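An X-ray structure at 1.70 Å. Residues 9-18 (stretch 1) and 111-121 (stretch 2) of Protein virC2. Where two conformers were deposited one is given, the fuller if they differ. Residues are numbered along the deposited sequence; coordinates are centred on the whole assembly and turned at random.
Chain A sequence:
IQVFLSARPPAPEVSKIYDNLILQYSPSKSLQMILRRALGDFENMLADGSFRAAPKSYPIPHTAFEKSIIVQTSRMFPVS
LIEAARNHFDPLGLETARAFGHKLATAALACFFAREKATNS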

# COMPACT_ATOMS: atom_id res chain seq x y z
N PRO A 9 -1.04 -5.52 -7.44
CA PRO A 9 0.13 -6.33 -7.09
C PRO A 9 1.42 -5.83 -7.76
O PRO A 9 1.37 -5.29 -8.88
CB PRO A 9 -0.25 -7.72 -7.61
CG PRO A 9 -1.76 -7.72 -7.61
CD PRO A 9 -2.11 -6.33 -8.05
N PRO A 10 2.57 -6.00 -7.08
CA PRO A 10 3.84 -5.56 -7.63
C PRO A 10 4.30 -6.48 -8.77
O PRO A 10 3.83 -7.63 -8.89
CB PRO A 10 4.79 -5.69 -6.43
CG PRO A 10 4.22 -6.79 -5.62
CD PRO A 10 2.73 -6.63 -5.75
N ALA A 11 5.23 -5.97 -9.57
CA ALA A 11 5.93 -6.78 -10.57
C ALA A 11 6.78 -7.86 -9.90
O ALA A 11 7.20 -7.71 -8.76
CB ALA A 11 6.82 -5.88 -11.42
N PRO A 12 7.05 -8.97 -10.62
CA PRO A 12 7.96 -9.95 -10.04
C PRO A 12 9.30 -9.35 -9.63
O PRO A 12 9.79 -8.40 -10.27
CB PRO A 12 8.15 -10.96 -11.18
CG PRO A 12 6.90 -10.89 -11.93
CD PRO A 12 6.55 -9.42 -11.93
N GLU A 13 9.85 -9.90 -8.55
CA GLU A 13 11.14 -9.50 -7.96
C GLU A 13 11.12 -8.17 -7.19
O GLU A 13 12.13 -7.79 -6.59
CB GLU A 13 12.29 -9.53 -9.00
CG GLU A 13 12.40 -10.84 -9.80
CD GLU A 13 13.16 -11.95 -9.08
OE1 GLU A 13 13.25 -11.93 -7.83
OE2 GLU A 13 13.67 -12.86 -9.78
N VAL A 14 9.98 -7.47 -7.18
CA VAL A 14 9.82 -6.27 -6.35
C VAL A 14 9.78 -6.67 -4.87
O VAL A 14 10.35 -6.00 -4.01
CB VAL A 14 8.54 -5.46 -6.72
CG1 VAL A 14 8.21 -4.35 -5.68
CG2 VAL A 14 8.68 -4.87 -8.12
N SER A 15 9.12 -7.80 -4.62
CA SER A 15 8.86 -8.29 -3.27
C SER A 15 9.05 -9.80 -3.19
O SER A 15 8.25 -10.57 -3.76
CB SER A 15 7.42 -7.95 -2.86
OG SER A 15 7.14 -8.54 -1.60
N LYS A 16 10.09 -10.24 -2.49
CA LYS A 16 10.27 -11.68 -2.27
C LYS A 16 9.10 -12.25 -1.47
O LYS A 16 8.66 -13.38 -1.72
CB LYS A 16 11.59 -11.98 -1.57
CG LYS A 16 12.82 -11.72 -2.43
CD LYS A 16 14.08 -11.98 -1.62
CE LYS A 16 15.33 -11.47 -2.33
NZ LYS A 16 16.53 -11.69 -1.49
N ILE A 17 8.58 -11.46 -0.53
CA ILE A 17 7.43 -11.91 0.26
C ILE A 17 6.22 -12.17 -0.62
O ILE A 17 5.58 -13.24 -0.54
CB ILE A 17 7.10 -10.94 1.43
CG1 ILE A 17 8.16 -11.09 2.52
CG2 ILE A 17 5.71 -11.26 2.02
CD1 ILE A 17 8.12 -10.00 3.60
N TYR A 18 5.90 -11.23 -1.50
CA TYR A 18 4.73 -11.37 -2.36
C TYR A 18 4.93 -12.55 -3.32
O TYR A 18 4.04 -13.40 -3.48
CB TYR A 18 4.50 -10.07 -3.16
CG TYR A 18 3.36 -10.22 -4.13
CD1 TYR A 18 2.03 -10.18 -3.69
CD2 TYR A 18 3.61 -10.44 -5.50
CE1 TYR A 18 0.98 -10.34 -4.58
CE2 TYR A 18 2.55 -10.59 -6.39
CZ TYR A 18 1.25 -10.55 -5.92
OH TYR A 18 0.20 -10.75 -6.79
N CYS A 111 6.37 1.38 1.01
CA CYS A 111 7.18 1.41 2.23
C CYS A 111 7.58 0.01 2.71
O CYS A 111 8.73 -0.22 3.09
CB CYS A 111 6.40 2.16 3.32
SG CYS A 111 7.33 2.51 4.80
N PHE A 112 6.63 -0.92 2.68
CA PHE A 112 6.85 -2.31 3.08
C PHE A 112 7.88 -2.95 2.13
O PHE A 112 8.83 -3.60 2.57
CB PHE A 112 5.51 -3.08 2.99
CG PHE A 112 5.61 -4.50 3.43
CD1 PHE A 112 5.27 -4.87 4.73
CD2 PHE A 112 6.03 -5.49 2.54
CE1 PHE A 112 5.37 -6.21 5.15
CE2 PHE A 112 6.15 -6.81 2.95
CZ PHE A 112 5.81 -7.17 4.24
N PHE A 113 7.69 -2.74 0.83
CA PHE A 113 8.59 -3.31 -0.17
C PHE A 113 10.01 -2.71 -0.08
O PHE A 113 10.98 -3.44 -0.24
CB PHE A 113 8.05 -3.16 -1.59
CG PHE A 113 6.70 -3.80 -1.82
CD1 PHE A 113 6.33 -5.01 -1.19
CD2 PHE A 113 5.81 -3.20 -2.72
CE1 PHE A 113 5.06 -5.58 -1.43
CE2 PHE A 113 4.56 -3.78 -2.97
CZ PHE A 113 4.19 -4.97 -2.32
N ALA A 114 10.12 -1.40 0.17
CA ALA A 114 11.44 -0.77 0.32
C ALA A 114 12.16 -1.30 1.56
O ALA A 114 13.39 -1.48 1.55
CB ALA A 114 11.31 0.76 0.37
N ARG A 115 11.39 -1.57 2.61
CA ARG A 115 11.94 -2.09 3.86
C ARG A 115 12.48 -3.50 3.62
O ARG A 115 13.57 -3.85 4.07
CB ARG A 115 10.89 -2.09 4.97
CG ARG A 115 11.46 -2.38 6.38
CD ARG A 115 10.37 -2.31 7.47
NE ARG A 115 9.60 -1.06 7.48
CZ ARG A 115 10.00 0.09 8.05
NH1 ARG A 115 11.17 0.17 8.68
NH2 ARG A 115 9.21 1.15 7.99
N GLU A 116 11.71 -4.30 2.87
CA GLU A 116 12.16 -5.63 2.44
C GLU A 116 13.52 -5.56 1.74
O GLU A 116 14.45 -6.27 2.09
CB GLU A 116 11.18 -6.23 1.45
CG GLU A 116 10.12 -7.11 2.01
CD GLU A 116 9.42 -7.87 0.89
OE1 GLU A 116 8.46 -7.32 0.32
OE2 GLU A 116 9.82 -9.02 0.59
N LYS A 117 13.61 -4.69 0.74
CA LYS A 117 14.82 -4.54 -0.07
C LYS A 117 16.01 -4.13 0.81
O LYS A 117 17.08 -4.72 0.71
CB LYS A 117 14.57 -3.53 -1.18
CG LYS A 117 15.62 -3.51 -2.27
CD LYS A 117 15.25 -2.52 -3.37
CE LYS A 117 16.25 -2.52 -4.52
NZ LYS A 117 17.45 -1.69 -4.26
N ALA A 118 15.79 -3.14 1.67
CA ALA A 118 16.82 -2.59 2.55
C ALA A 118 17.31 -3.57 3.63
O ALA A 118 18.41 -3.41 4.16
CB ALA A 118 16.31 -1.31 3.20
N THR A 119 16.49 -4.57 3.95
CA THR A 119 16.86 -5.54 4.99
C THR A 119 17.20 -6.92 4.41
O THR A 119 17.29 -7.90 5.14
CB THR A 119 15.74 -5.71 6.05
OG1 THR A 119 14.52 -6.12 5.41
CG2 THR A 119 15.50 -4.42 6.82
N ASN A 120 17.38 -6.98 3.09
CA ASN A 120 17.66 -8.23 2.37
C ASN A 120 16.56 -9.26 2.55
O ASN A 120 16.80 -10.48 2.53
CB ASN A 120 19.05 -8.79 2.74
CG ASN A 120 20.19 -7.97 2.16
OD1 ASN A 120 20.01 -6.83 1.74
ND2 ASN A 120 21.39 -8.56 2.14
N SER A 121 15.34 -8.76 2.75
CA SER A 121 14.17 -9.61 2.83
C SER A 121 14.32 -10.64 3.95
O SER A 121 14.41 -10.24 5.11
CB SER A 121 13.93 -10.26 1.47
OG SER A 121 13.71 -9.25 0.49
OXT SER A 121 14.37 -11.86 3.75
O HOH W 1 10.99 -5.83 -1.61
O HOH W 2 12.21 -8.19 -1.76
O HOH W 3 15.93 -8.60 -0.69

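The last helix, residues 111-118 of which lie in stretch 2, meets the start of another. Stretch 1 approaches as a loop, makes a type II turn from A11 to V14 closed by V14 N to A11 O (3.2 Å), and enters its helix at K16. By CA atoms the stretches are nearest at S15 and F113, 5.9 Å apart.

The polar centre of the contact is E116. S15 occupies the N-cap position, where its OG accepts from Y18 N (3.0 Å) and satisfies an amide with no preceding carbonyl to bind. S15 OG also donates to E116 OE1 (2.6 Å), a dual role that suits serine, whose short side chain keeps OG close to the backbone. E116 OE2 accepts from I17 N at 3.0 Å and 160°. A carboxylate fits here: its two oxygens serve two donors, and its negative charge faces the positive end of the helix dipole.

Apolar packing flanks this polar cluster. F113, the most covered residue of stretch 2, offers three neighbours a broad ring: P10 CG lies 3.8 Å from F113 CZ, V14 CG1 4.0 Å from F113 CD2, and S15 CB 3.6 Å from F113 CD1. The proline ring and branched valine bring only carbon side-chain surface to the aromatic. One turn before E116, F112 CZ meets I17 CD1 at 3.7 Å, the flexible end of isoleucine resting against an apolar ring. The aliphatic chain of K16 runs beside the C-terminal residue, K16 CD 3.5 Å from S121 OG, and is long enough to cover it while the amine stays in solvent.

Water completes the interface. Water 1 donates to V14 O (2.5 Å) and F113 O (2.8 Å), linking the two backbones. Water 2 accepts from K16 N (3.0 Å) and hydrogen-bonds to S121 OG (2.9 Å).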